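Local coordinates for protein beta-galactoside alpha-2,6-sialyltransferase (Photobacterium sp., PDB 2Z4T) that probably transfers sialic acid from CMP-sialic acid to galactosides through an alpha-2,6 linkage, and here holds the donor product CMP and the acceptor lactose, at residues Gln146-Trp151 with Gln182-Gln187; Asp158-Glu163 with Gln331-Ser336; Lys186-Lys191 with Asn220-Thr225; Ser205-Val210 with Ser272-Ser277. All coordinates share one frame; numbering follows the deposited sequence. Where two conformers were deposited one is given.

Contact 1: Gln146-Trp151 with Gln182-Gln187; sequences QRYIAW and QEIVKQ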
loop_
_atom_site.group_PDB
_atom_site.type_symbol
_atom_site.label_atom_id
_atom_site.label_comp_id
_atom_site.label_asym_id
_atom_site.label_seq_id
_atom_site.Cartn_x
_atom_site.Cartn_y
_atom_site.Cartn_z
ATOM N N GLN A 146 -1.556 -5.883 15.334
ATOM C CA GLN A 146 -2.727 -6.397 14.614
ATOM C C GLN A 146 -2.948 -5.511 13.402
ATOM O O GLN A 146 -2.722 -4.290 13.462
ATOM C CB GLN A 146 -3.992 -6.335 15.483
ATOM C CG GLN A 146 -4.160 -7.470 16.511
ATOM C CD GLN A 146 -4.157 -8.884 15.897
ATOM O OE1 GLN A 146 -3.645 -9.823 16.501
ATOM N NE2 GLN A 146 -4.725 -9.032 14.699
ATOM N N ARG A 147 -3.431 -6.099 12.313
ATOM C CA ARG A 147 -3.550 -5.355 11.065
ATOM C C ARG A 147 -4.926 -5.490 10.445
ATOM O O ARG A 147 -5.436 -6.593 10.252
ATOM C CB ARG A 147 -2.452 -5.766 10.090
ATOM C CG ARG A 147 -1.085 -5.566 10.671
ATOM C CD ARG A 147 0.035 -5.790 9.656
ATOM N NE ARG A 147 1.294 -5.567 10.347
ATOM C CZ ARG A 147 1.930 -6.499 11.053
ATOM N NH1 ARG A 147 1.458 -7.738 11.096
ATOM N NH2 ARG A 147 3.052 -6.186 11.700
ATOM N N TYR A 148 -5.519 -4.341 10.151
ATOM C CA TYR A 148 -6.838 -4.268 9.564
ATOM C C TYR A 148 -6.702 -3.611 8.202
ATOM O O TYR A 148 -6.114 -2.526 8.080
ATOM C CB TYR A 148 -7.762 -3.403 10.419
ATOM C CG TYR A 148 -8.104 -3.923 11.796
ATOM C CD1 TYR A 148 -7.790 -5.218 12.183
ATOM C CD2 TYR A 148 -8.797 -3.111 12.703
ATOM C CE1 TYR A 148 -8.114 -5.686 13.455
ATOM C CE2 TYR A 148 -9.136 -3.564 13.956
ATOM C CZ TYR A 148 -8.798 -4.856 14.328
ATOM O OH TYR A 148 -9.123 -5.308 15.577
ATOM N N ILE A 149 -7.258 -4.263 7.188
ATOM C CA ILE A 149 -7.279 -3.729 5.845
ATOM C C ILE A 149 -8.704 -3.568 5.348
ATOM O O ILE A 149 -9.618 -4.308 5.757
ATOM C CB ILE A 149 -6.496 -4.633 4.861
ATOM C CG1 ILE A 149 -7.175 -5.998 4.680
ATOM C CG2 ILE A 149 -5.040 -4.748 5.288
ATOM C CD1 ILE A 149 -6.484 -6.937 3.665
ATOM N N ALA A 150 -8.902 -2.579 4.485
ATOM C CA ALA A 150 -10.118 -2.510 3.699
ATOM C C ALA A 150 -9.633 -2.140 2.321
ATOM O O ALA A 150 -9.364 -0.964 2.040
ATOM C CB ALA A 150 -11.085 -1.480 4.250
ATOM N N TRP A 151 -9.470 -3.168 1.488
ATOM C CA TRP A 151 -8.836 -3.049 0.164
ATOM C C TRP A 151 -9.805 -3.432 -0.930
ATOM O O TRP A 151 -10.645 -4.318 -0.756
ATOM C CB TRP A 151 -7.622 -3.978 0.041
ATOM C CG TRP A 151 -6.328 -3.497 0.685
ATOM C CD1 TRP A 151 -6.040 -2.234 1.124
ATOM C CD2 TRP A 151 -5.145 -4.282 0.929
ATOM N NE1 TRP A 151 -4.760 -2.186 1.640
ATOM C CE2 TRP A 151 -4.191 -3.427 1.529
ATOM C CE3 TRP A 151 -4.804 -5.627 0.701
ATOM C CZ2 TRP A 151 -2.913 -3.868 1.900
ATOM C CZ3 TRP A 151 -3.535 -6.072 1.078
ATOM C CH2 TRP A 151 -2.601 -5.193 1.656
ATOM N N GLN A 182 -16.225 0.030 14.011
ATOM C CA GLN A 182 -16.667 -0.717 15.197
ATOM C C GLN A 182 -15.566 -1.622 15.756
ATOM O O GLN A 182 -15.350 -1.701 16.966
ATOM C CB GLN A 182 -17.904 -1.554 14.856
ATOM C CG GLN A 182 -19.165 -0.728 14.641
ATOM C CD GLN A 182 -20.206 -1.418 13.770
ATOM O OE1 GLN A 182 -21.082 -0.756 13.214
ATOM N NE2 GLN A 182 -20.114 -2.743 13.642
ATOM N N GLU A 183 -14.872 -2.322 14.861
ATOM C CA GLU A 183 -13.809 -3.203 15.325
ATOM C C GLU A 183 -12.673 -2.416 15.986
ATOM O O GLU A 183 -12.133 -2.841 17.016
ATOM C CB GLU A 183 -13.293 -4.112 14.214
ATOM C CG GLU A 183 -12.374 -5.229 14.713
ATOM C CD GLU A 183 -12.997 -6.042 15.881
ATOM O OE1 GLU A 183 -14.166 -6.499 15.740
ATOM O OE2 GLU A 183 -12.307 -6.205 16.930
ATOM N N ILE A 184 -12.340 -1.261 15.418
ATOM C CA ILE A 184 -11.368 -0.361 16.022
ATOM C C ILE A 184 -11.858 0.155 17.406
ATOM O O ILE A 184 -11.082 0.239 18.375
ATOM C CB ILE A 184 -11.047 0.800 15.053
ATOM C CG1 ILE A 184 -10.395 0.242 13.783
ATOM C CG2 ILE A 184 -10.176 1.888 15.718
ATOM C CD1 ILE A 184 -10.364 1.199 12.631
ATOM N N VAL A 185 -13.138 0.489 17.496
ATOM C CA VAL A 185 -13.701 0.954 18.759
ATOM C C VAL A 185 -13.586 -0.123 19.832
ATOM O O VAL A 185 -13.221 0.179 20.973
ATOM C CB VAL A 185 -15.161 1.423 18.605
ATOM C CG1 VAL A 185 -15.850 1.557 19.980
ATOM C CG2 VAL A 185 -15.193 2.724 17.838
ATOM N N LYS A 186 -13.868 -1.371 19.453
ATOM C CA LYS A 186 -13.759 -2.483 20.385
ATOM C C LYS A 186 -12.328 -2.622 20.905
ATOM O O LYS A 186 -12.137 -2.853 22.095
ATOM C CB LYS A 186 -14.298 -3.779 19.768
ATOM C CG LYS A 186 -15.796 -3.698 19.449
ATOM C CD LYS A 186 -16.352 -4.975 18.838
ATOM C CE LYS A 186 -17.748 -4.730 18.275
ATOM N NZ LYS A 186 -18.580 -5.959 18.241
ATOM N N GLN A 187 -11.331 -2.446 20.041
ATOM C CA GLN A 187 -9.941 -2.492 20.511
ATOM C C GLN A 187 -9.640 -1.375 21.526
ATOM O O GLN A 187 -8.943 -1.608 22.515
ATOM C CB GLN A 187 -8.913 -2.443 19.363
ATOM C CG GLN A 187 -8.996 -3.587 18.357
ATOM C CD GLN A 187 -8.932 -4.972 19.016
ATOM O OE1 GLN A 187 -9.880 -5.764 18.922
ATOM N NE2 GLN A 187 -7.821 -5.263 19.680
#
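Tyr-148 reaches from strand 146-151 to the helix segment 182-187 and makes every side-chain contact within 4.5 Å between them. Its ring is met at the edge and near its plane by Ile-184: CG1 of Ile-184 lies 3.9 Å from CD2 of Tyr-148, an apolar contact in which the two side chains run alongside one another, pointing opposite ways. Farther out, the phenol oxygen touches two methylenes from successive turns of the helix, with CG of Gln-187 3.3 Å and CG of Glu-183 3.4 Å from OH of Tyr-148. Glu-183 has CG anti to its backbone N (chi1 -169°) and then bends at chi2; this brings CG beside the phenol end and turns the carboxylate 85° from the ring plane.

Further residues surround the ring. Phe-169 meets it edge-to-face, and Leu-117 and Thr-167, on the neighbouring parallel strands 103-122 and 166-168, touch the tyrosine as well. Ile-184 also rests on Val-119. The helix and strand segments run nearly antiparallel, at 164° and with axes 11.0 Å apart, as expected where a helix covers a Rossmann-like parallel sheet. The alternate residues Arg-147 and Ile-149 touch helix 126-141 on the other side of that sheet. Chemically, CG of Glu-183 and CG of Gln-187 give the phenol end an aliphatic surface, with polar groups close by.

Contact 2: Asp158-Glu163 with Gln331-Ser336; sequences DEQMKE and QELFLS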
loop_
_atom_site.group_PDB
_atom_site.type_symbol
_atom_site.label_atom_id
_atom_site.label_comp_id
_atom_site.label_asym_id
_atom_site.label_seq_id
_atom_site.Cartn_x
_atom_site.Cartn_y
_atom_site.Cartn_z
ATOM N N ASP A 158 -6.740 -16.545 3.212
ATOM C CA ASP A 158 -6.775 -16.683 4.673
ATOM C C ASP A 158 -5.405 -17.012 5.235
ATOM O O ASP A 158 -5.061 -16.538 6.309
ATOM C CB ASP A 158 -7.803 -17.726 5.132
ATOM C CG ASP A 158 -9.222 -17.395 4.669
ATOM O OD1 ASP A 158 -9.510 -16.189 4.418
ATOM O OD2 ASP A 158 -10.047 -18.340 4.540
ATOM N N GLU A 159 -4.637 -17.820 4.510
ATOM C CA GLU A 159 -3.286 -18.232 4.907
ATOM C C GLU A 159 -2.386 -17.010 5.040
ATOM O O GLU A 159 -1.695 -16.811 6.064
ATOM C CB GLU A 159 -2.700 -19.193 3.855
ATOM C CG GLU A 159 -1.267 -19.699 4.120
ATOM C CD GLU A 159 -0.578 -20.271 2.867
ATOM O OE1 GLU A 159 -0.453 -19.551 1.849
ATOM O OE2 GLU A 159 -0.139 -21.442 2.903
ATOM N N GLN A 160 -2.397 -16.199 3.976
ATOM C CA GLN A 160 -1.598 -14.986 3.885
ATOM C C GLN A 160 -1.968 -13.993 4.984
ATOM O O GLN A 160 -1.088 -13.463 5.660
ATOM C CB GLN A 160 -1.740 -14.365 2.496
ATOM C CG GLN A 160 -0.913 -15.110 1.444
ATOM C CD GLN A 160 -1.418 -14.932 0.023
ATOM O OE1 GLN A 160 -2.386 -14.201 -0.240
ATOM N NE2 GLN A 160 -0.749 -15.593 -0.907
ATOM N N MET A 161 -3.272 -13.776 5.172
ATOM C CA MET A 161 -3.776 -12.941 6.266
ATOM C C MET A 161 -3.245 -13.424 7.603
ATOM O O MET A 161 -2.652 -12.653 8.371
ATOM C CB MET A 161 -5.304 -12.875 6.262
ATOM C CG MET A 161 -5.844 -12.079 5.061
ATOM S SD MET A 161 -7.575 -11.624 5.208
ATOM C CE MET A 161 -8.361 -13.189 4.862
ATOM N N LYS A 162 -3.407 -14.717 7.847
ATOM C CA LYS A 162 -2.948 -15.302 9.092
ATOM C C LYS A 162 -1.444 -15.046 9.267
ATOM O O LYS A 162 -0.992 -14.645 10.328
ATOM C CB LYS A 162 -3.304 -16.785 9.166
ATOM C CG LYS A 162 -3.492 -17.270 10.605
ATOM C CD LYS A 162 -2.248 -18.002 11.159
ATOM C CE LYS A 162 -2.357 -19.539 10.989
ATOM N NZ LYS A 162 -1.179 -20.275 11.560
ATOM N N GLU A 163 -0.689 -15.219 8.200
ATOM C CA GLU A 163 0.735 -14.985 8.246
ATOM C C GLU A 163 1.096 -13.534 8.573
ATOM O O GLU A 163 2.166 -13.261 9.110
ATOM C CB GLU A 163 1.313 -15.356 6.897
ATOM C CG GLU A 163 2.668 -15.927 6.946
ATOM C CD GLU A 163 3.036 -16.552 5.632
ATOM O OE1 GLU A 163 2.155 -17.159 4.964
ATOM O OE2 GLU A 163 4.220 -16.436 5.279
ATOM N N GLN A 331 9.998 -11.424 -0.112
ATOM C CA GLN A 331 9.805 -11.229 -1.547
ATOM C C GLN A 331 8.825 -12.252 -2.144
ATOM O O GLN A 331 7.987 -11.887 -2.972
ATOM C CB GLN A 331 11.135 -11.270 -2.299
ATOM C CG GLN A 331 12.090 -10.152 -1.915
ATOM C CD GLN A 331 13.259 -10.020 -2.899
ATOM O OE1 GLN A 331 13.947 -8.994 -2.920
ATOM N NE2 GLN A 331 13.466 -11.041 -3.733
ATOM N N GLU A 332 8.913 -13.512 -1.705
ATOM C CA GLU A 332 8.004 -14.551 -2.187
ATOM C C GLU A 332 6.585 -14.317 -1.703
ATOM O O GLU A 332 5.632 -14.485 -2.456
ATOM C CB GLU A 332 8.461 -15.942 -1.752
ATOM C CG GLU A 332 7.589 -17.102 -2.277
ATOM C CD GLU A 332 7.746 -18.362 -1.446
ATOM O OE1 GLU A 332 7.991 -19.440 -2.022
ATOM O OE2 GLU A 332 7.657 -18.281 -0.203
ATOM N N LEU A 333 6.445 -13.935 -0.443
ATOM C CA LEU A 333 5.128 -13.697 0.105
ATOM C C LEU A 333 4.470 -12.513 -0.629
ATOM O O LEU A 333 3.293 -12.575 -0.989
ATOM C CB LEU A 333 5.203 -13.464 1.616
ATOM C CG LEU A 333 3.891 -13.143 2.337
ATOM C CD1 LEU A 333 2.831 -14.273 2.169
ATOM C CD2 LEU A 333 4.182 -12.821 3.816
ATOM N N PHE A 334 5.257 -11.473 -0.878
ATOM C CA PHE A 334 4.821 -10.316 -1.642
ATOM C C PHE A 334 4.305 -10.682 -3.043
ATOM O O PHE A 334 3.167 -10.329 -3.391
ATOM C CB PHE A 334 5.968 -9.295 -1.719
ATOM C CG PHE A 334 5.640 -8.063 -2.503
ATOM C CD1 PHE A 334 4.779 -7.106 -1.994
ATOM C CD2 PHE A 334 6.226 -7.843 -3.749
ATOM C CE1 PHE A 334 4.482 -5.959 -2.732
ATOM C CE2 PHE A 334 5.941 -6.695 -4.495
ATOM C CZ PHE A 334 5.067 -5.755 -3.988
ATOM N N LEU A 335 5.126 -11.388 -3.833
ATOM C CA LEU A 335 4.755 -11.718 -5.224
ATOM C C LEU A 335 3.501 -12.571 -5.254
ATOM O O LEU A 335 2.640 -12.467 -6.142
ATOM C CB LEU A 335 5.895 -12.427 -5.993
ATOM C CG LEU A 335 7.184 -11.617 -6.145
ATOM C CD1 LEU A 335 8.180 -12.350 -7.017
ATOM C CD2 LEU A 335 6.910 -10.189 -6.683
ATOM N N SER A 336 3.422 -13.407 -4.245
ATOM C CA SER A 336 2.335 -14.309 -4.084
ATOM C C SER A 336 1.051 -13.540 -3.753
ATOM O O SER A 336 0.001 -13.819 -4.317
ATOM C CB SER A 336 2.708 -15.289 -2.990
ATOM O OG SER A 336 1.611 -16.089 -2.695
#
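The carboxylate of Glu-163 meets the forked end of Leu-333, and both methyls lie on the same side of its plane: CD2 of Leu-333 is 3.9 Å and CD1 of Leu-333 4.0 Å from OE2 of Glu-163. That oxygen has a stronger partner in Lys-329, one turn before Leu-333, with which it forms a salt bridge. The second flat group, the amide of Gln-160, points its nitrogen end at Ser-336. NE2 of Gln-160 is 3.0 Å from OG of Ser-336, but OG sits roughly in line with the CD-NE2 bond, at 154°, and so falls between the two N-H directions; the pair is close without being hydrogen-bonded. At its other end OE1 of Gln-160 accepts from the backbone N of Thr-157, which helps set the rotation of the amide. Helix 158-164 is the connection of the beta-alpha-beta crossover between parallel strands 146-151 and 166-168; segments 158-163 and 331-336 cross at -138°, their axes 11.6 Å apart. With chi1 at 178°, Leu-333 extends away from its own backbone N and carries CD1 across to 3.9 Å from CG of Gln-160, the two side chains lying side by side but pointing opposite ways. One residue on, Phe-334 points instead to helix 126-141, touching Leu-129, Leu-132, Met-133 and Ile-136.

Contact 3: Lys186-Lys191 with Asn220-Thr225; sequences KQAQTK and NNVTVT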
loop_
_atom_site.group_PDB
_atom_site.type_symbol
_atom_site.label_atom_id
_atom_site.label_comp_id
_atom_site.label_asym_id
_atom_site.label_seq_id
_atom_site.Cartn_x
_atom_site.Cartn_y
_atom_site.Cartn_z
ATOM N N LYS A 186 -13.868 -1.371 19.453
ATOM C CA LYS A 186 -13.759 -2.483 20.385
ATOM C C LYS A 186 -12.328 -2.622 20.905
ATOM O O LYS A 186 -12.137 -2.853 22.095
ATOM C CB LYS A 186 -14.298 -3.779 19.768
ATOM C CG LYS A 186 -15.796 -3.698 19.449
ATOM C CD LYS A 186 -16.352 -4.975 18.838
ATOM C CE LYS A 186 -17.748 -4.730 18.275
ATOM N NZ LYS A 186 -18.580 -5.959 18.241
ATOM N N GLN A 187 -11.331 -2.446 20.041
ATOM C CA GLN A 187 -9.941 -2.492 20.511
ATOM C C GLN A 187 -9.640 -1.375 21.526
ATOM O O GLN A 187 -8.943 -1.608 22.515
ATOM C CB GLN A 187 -8.913 -2.443 19.363
ATOM C CG GLN A 187 -8.996 -3.587 18.357
ATOM C CD GLN A 187 -8.932 -4.972 19.016
ATOM O OE1 GLN A 187 -9.880 -5.764 18.922
ATOM N NE2 GLN A 187 -7.821 -5.263 19.680
ATOM N N ALA A 188 -10.174 -0.181 21.270
ATOM C CA ALA A 188 -9.976 0.980 22.134
ATOM C C ALA A 188 -10.626 0.751 23.491
ATOM O O ALA A 188 -10.116 1.220 24.514
ATOM C CB ALA A 188 -10.552 2.224 21.489
ATOM N N GLN A 189 -11.754 0.041 23.487
ATOM C CA GLN A 189 -12.504 -0.237 24.700
ATOM C C GLN A 189 -11.856 -1.327 25.530
ATOM O O GLN A 189 -12.043 -1.393 26.734
ATOM C CB GLN A 189 -13.919 -0.684 24.349
ATOM C CG GLN A 189 -14.913 0.442 24.228
ATOM C CD GLN A 189 -16.139 0.050 23.434
ATOM O OE1 GLN A 189 -17.044 0.854 23.250
ATOM N NE2 GLN A 189 -16.170 -1.188 22.945
ATOM N N THR A 190 -11.073 -2.158 24.867
ATOM C CA THR A 190 -10.673 -3.455 25.382
ATOM C C THR A 190 -9.191 -3.503 25.758
ATOM O O THR A 190 -8.802 -4.244 26.646
ATOM C CB THR A 190 -11.071 -4.533 24.323
ATOM O OG1 THR A 190 -12.418 -4.951 24.586
ATOM C CG2 THR A 190 -10.140 -5.749 24.284
ATOM N N LYS A 191 -8.372 -2.702 25.095
ATOM C CA LYS A 191 -6.944 -2.684 25.366
ATOM C C LYS A 191 -6.594 -1.583 26.361
ATOM O O LYS A 191 -7.120 -0.458 26.282
ATOM C CB LYS A 191 -6.171 -2.515 24.057
ATOM C CG LYS A 191 -6.351 -3.699 23.100
ATOM C CD LYS A 191 -5.951 -4.984 23.794
ATOM C CE LYS A 191 -5.561 -6.059 22.807
ATOM N NZ LYS A 191 -6.769 -6.621 22.172
ATOM N N ASN A 220 -8.769 8.188 25.662
ATOM C CA ASN A 220 -7.492 8.711 26.156
ATOM C C ASN A 220 -6.380 7.692 26.238
ATOM O O ASN A 220 -5.205 8.043 26.331
ATOM C CB ASN A 220 -7.678 9.414 27.501
ATOM C CG ASN A 220 -8.273 10.795 27.340
ATOM O OD1 ASN A 220 -8.119 11.428 26.288
ATOM N ND2 ASN A 220 -8.960 11.271 28.370
ATOM N N ASN A 221 -6.761 6.426 26.194
ATOM C CA ASN A 221 -5.798 5.349 26.215
ATOM C C ASN A 221 -5.225 5.029 24.835
ATOM O O ASN A 221 -4.301 4.219 24.727
ATOM C CB ASN A 221 -6.443 4.103 26.803
ATOM C CG ASN A 221 -7.580 3.573 25.942
ATOM O OD1 ASN A 221 -7.651 2.364 25.681
ATOM N ND2 ASN A 221 -8.462 4.468 25.484
ATOM N N VAL A 222 -5.773 5.639 23.782
ATOM C CA VAL A 222 -5.229 5.397 22.437
ATOM C C VAL A 222 -4.351 6.514 21.874
ATOM O O VAL A 222 -4.686 7.689 21.952
ATOM C CB VAL A 222 -6.245 4.741 21.413
ATOM C CG1 VAL A 222 -7.552 4.428 22.053
ATOM C CG2 VAL A 222 -6.424 5.565 20.164
ATOM N N THR A 223 -3.196 6.134 21.356
ATOM C CA THR A 223 -2.319 7.093 20.743
ATOM C C THR A 223 -2.192 6.786 19.249
ATOM O O THR A 223 -1.778 5.700 18.847
ATOM C CB THR A 223 -0.958 7.119 21.436
ATOM O OG1 THR A 223 -1.179 7.332 22.833
ATOM C CG2 THR A 223 -0.083 8.261 20.890
ATOM N N VAL A 224 -2.600 7.756 18.439
ATOM C CA VAL A 224 -2.421 7.678 17.012
ATOM C C VAL A 224 -0.978 8.066 16.744
ATOM O O VAL A 224 -0.647 9.242 16.737
ATOM C CB VAL A 224 -3.413 8.598 16.272
ATOM C CG1 VAL A 224 -3.312 8.399 14.752
ATOM C CG2 VAL A 224 -4.845 8.329 16.766
ATOM N N THR A 225 -0.114 7.078 16.538
ATOM C CA THR A 225 1.307 7.378 16.433
ATOM C C THR A 225 1.726 7.894 15.061
ATOM O O THR A 225 2.730 8.597 14.956
ATOM C CB THR A 225 2.203 6.194 16.860
ATOM O OG1 THR A 225 2.079 5.116 15.920
ATOM C CG2 THR A 225 1.829 5.722 18.266
#
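Asn-221 turns its side chain toward the last turn of helix 178-190, where Ala-188 and Lys-191 receive it. Its CB points at the helix, and from there CG stands between the backbone N and the carbonyl carbon (chi1 65°), the crowded position. CG of Asn-221 comes 3.7 Å from O of Ala-188 and 4.1 Å from O of Lys-191, so the amide end faces a pair of backbone carbonyls. At the tip, the atom modelled as OD1 of Asn-221 lies 2.9 Å from O of Lys-191 and 3.0 Å from O of Ala-188. The amide may well be turned over in the model, so these distances locate the tip without settling its chemistry. The two carbonyls belong to the place where the helix ends: Lys-191 N still bonds to Gln-187 O, yet Lys-191 is the first residue to leave helical phi and psi.

Next to this polar approach lies a small apolar one. CB of Ala-188 touches CG1 of Val-222 at 3.8 Å, beside the closest backbone approach, 6.5 Å between the CA atoms of Ala-188 and Val-222. Leu-216, at the end of helix 205-216, touches both side chains, and Phe-219 adds to the cover on Ala-188. Asn-221 and Thr-223 bond through their backbones to Leu-194, which places the contact at the start of two parallel strands, 194-201 and 222-230. The arrangement belongs to the alternating beta-alpha-beta topology of a Rossmann-like domain: helix 178-190 leads into one strand, and helix 205-216 crosses over to the next.

Contact 4: Ser205-Val210 with Ser272-Ser277; sequences SFDNLV and SNTGTS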
loop_
_atom_site.group_PDB
_atom_site.type_symbol
_atom_site.label_atom_id
_atom_site.label_comp_id
_atom_site.label_asym_id
_atom_site.label_seq_id
_atom_site.Cartn_x
_atom_site.Cartn_y
_atom_site.Cartn_z
ATOM N N SER A 205 -8.610 10.461 1.880
ATOM C CA SER A 205 -8.245 10.350 3.306
ATOM C C SER A 205 -9.479 10.573 4.196
ATOM O O SER A 205 -9.513 10.089 5.341
ATOM C CB SER A 205 -6.917 11.017 3.733
ATOM O OG SER A 205 -6.651 12.241 3.072
ATOM N N PHE A 206 -10.423 11.422 3.787
ATOM C CA PHE A 206 -10.948 12.412 4.671
ATOM C C PHE A 206 -12.073 11.395 5.054
ATOM O O PHE A 206 -12.252 11.056 6.223
ATOM C CB PHE A 206 -11.596 13.632 4.004
ATOM C CG PHE A 206 -12.547 14.398 4.934
ATOM C CD1 PHE A 206 -12.137 15.565 5.568
ATOM C CD2 PHE A 206 -13.842 13.918 5.196
ATOM C CE1 PHE A 206 -12.993 16.254 6.444
ATOM C CE2 PHE A 206 -14.717 14.593 6.066
ATOM C CZ PHE A 206 -14.293 15.762 6.697
ATOM N N ASP A 207 -12.762 10.847 4.033
ATOM C CA ASP A 207 -13.805 9.815 4.197
ATOM C C ASP A 207 -13.316 8.461 4.711
ATOM O O ASP A 207 -14.104 7.688 5.259
ATOM C CB ASP A 207 -14.538 9.553 2.886
ATOM C CG ASP A 207 -15.588 10.616 2.556
ATOM O OD1 ASP A 207 -16.060 11.334 3.451
ATOM O OD2 ASP A 207 -15.944 10.733 1.368
ATOM N N ASN A 208 -12.035 8.151 4.525
ATOM C CA ASN A 208 -11.488 6.938 5.127
ATOM C C ASN A 208 -11.110 7.110 6.601
ATOM O O ASN A 208 -11.249 6.173 7.390
ATOM C CB ASN A 208 -10.287 6.424 4.340
ATOM C CG ASN A 208 -10.680 5.844 2.997
ATOM O OD1 ASN A 208 -11.822 5.400 2.797
ATOM N ND2 ASN A 208 -9.729 5.835 2.055
ATOM N N LEU A 209 -10.624 8.293 6.979
ATOM C CA LEU A 209 -10.000 8.436 8.292
ATOM C C LEU A 209 -10.875 9.128 9.289
ATOM O O LEU A 209 -10.884 8.758 10.461
ATOM C CB LEU A 209 -8.633 9.085 8.205
ATOM C CG LEU A 209 -7.646 8.297 7.342
ATOM C CD1 LEU A 209 -6.285 8.886 7.511
ATOM C CD2 LEU A 209 -7.618 6.819 7.677
ATOM N N VAL A 210 -11.642 10.105 8.814
ATOM C CA VAL A 210 -12.508 10.853 9.703
ATOM C C VAL A 210 -13.392 9.956 10.566
ATOM O O VAL A 210 -13.406 10.137 11.778
ATOM C CB VAL A 210 -13.336 11.964 8.993
ATOM C CG1 VAL A 210 -14.449 12.485 9.926
ATOM C CG2 VAL A 210 -12.423 13.107 8.540
ATOM N N SER A 272 -18.740 17.652 4.680
ATOM C CA SER A 272 -18.792 17.741 3.219
ATOM C C SER A 272 -17.518 18.196 2.497
ATOM O O SER A 272 -17.338 17.836 1.338
ATOM C CB SER A 272 -19.949 18.638 2.775
ATOM O OG SER A 272 -19.615 20.002 3.000
ATOM N N ASN A 273 -16.662 19.001 3.140
ATOM C CA ASN A 273 -15.436 19.502 2.466
ATOM C C ASN A 273 -14.345 18.449 2.506
ATOM O O ASN A 273 -13.425 18.529 3.315
ATOM C CB ASN A 273 -14.880 20.793 3.101
ATOM C CG ASN A 273 -15.934 21.880 3.318
ATOM O OD1 ASN A 273 -17.082 21.777 2.859
ATOM N ND2 ASN A 273 -15.530 22.945 4.032
ATOM N N THR A 274 -14.443 17.461 1.634
ATOM C CA THR A 274 -13.583 16.295 1.740
ATOM C C THR A 274 -12.313 16.503 0.930
ATOM O O THR A 274 -11.416 15.645 0.949
ATOM C CB THR A 274 -14.278 15.050 1.193
ATOM O OG1 THR A 274 -14.586 15.270 -0.190
ATOM C CG2 THR A 274 -15.533 14.754 1.967
ATOM N N GLY A 275 -12.249 17.625 0.209
ATOM C CA GLY A 275 -11.221 17.822 -0.812
ATOM C C GLY A 275 -9.929 18.500 -0.378
ATOM O O GLY A 275 -9.531 18.464 0.802
ATOM N N THR A 276 -9.290 19.136 -1.355
ATOM C CA THR A 276 -7.904 19.559 -1.266
ATOM C C THR A 276 -7.506 20.226 0.056
ATOM O O THR A 276 -6.613 19.753 0.734
ATOM C CB THR A 276 -7.547 20.444 -2.458
ATOM O OG1 THR A 276 -8.054 19.839 -3.650
ATOM C CG2 THR A 276 -6.032 20.626 -2.571
ATOM N N SER A 277 -8.165 21.311 0.433
ATOM C CA SER A 277 -7.794 22.021 1.653
ATOM C C SER A 277 -7.977 21.194 2.934
ATOM O O SER A 277 -7.410 21.528 3.971
ATOM C CB SER A 277 -8.540 23.358 1.747
ATOM O OG SER A 277 -9.927 23.167 1.957
HETATM O O HOH W 1 -10.694 13.135 1.030
#
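Phe-206 and Thr-274 cross at about a right angle, with the threonine laid over one face of the phenyl ring. CA of Thr-274 stands 4.3 Å from the centroid of the Phe-206 ring and 26° off its normal, the geometry of a CH-pi contact. The carbonyl oxygen of Asn-273 lies over that face too, 3.9 Å from CE1 of Phe-206. On the opposite face Val-210, one turn along the same helix, sets CG2 3.5 Å above the ring plane and over its centre, so the ring is sandwiched. A chi1 of 160° turns the Phe-206 ring away from its own backbone N and out to the loop.

The methyl of Thr-274 touches two residues: CG2 is 3.7 Å from CD2 of Phe-206 and 3.8 Å from OD1 of Asp-207, whose side chain it meets obliquely. A water joins the backbones. It donates to O of Thr-274 at 2.6 Å and accepts, weakly, from N of Phe-206.

Asn-273 is the centre of an inverse gamma turn, held by Tyr-259 OH at its N and by Ser-278 OG at its O. Tyr-259, Leu-260 and Val-263 of helix 249-265 touch the Phe-206 side chain, as does Ser-278 of helix 276-279. Phe-206 thus joins the start of helix 205-216, just after the glycan-binding His-204, to both of these helices, while Leu-209 rests on Ile-227 of strand 222-230.

How the contacts relate
All four contacts lie in or against the Rossmann-like domain built on the parallel part of the mixed sheet, one half of the GT-B fold. Contacts 1 and 3 are neighbours, their centres about 11 Å apart: their segments overlap at Lys-186 and Gln-187, and in the two contacts helix 178-190 meets strand 146-151 and the start of strand 222-230, both of one sheet. Contact 2, its centre about 19 Å from that of contact 1, uses the helix that directly follows strand 146-151. Along the chain, contact 1 closes before contact 4 opens, and the segments of contacts 3 and 4 alternate. Contacts 2 and 4 lie on opposite sides of the chain's centre, about 31 Å between centres, so the contacts are spread widely through the domain.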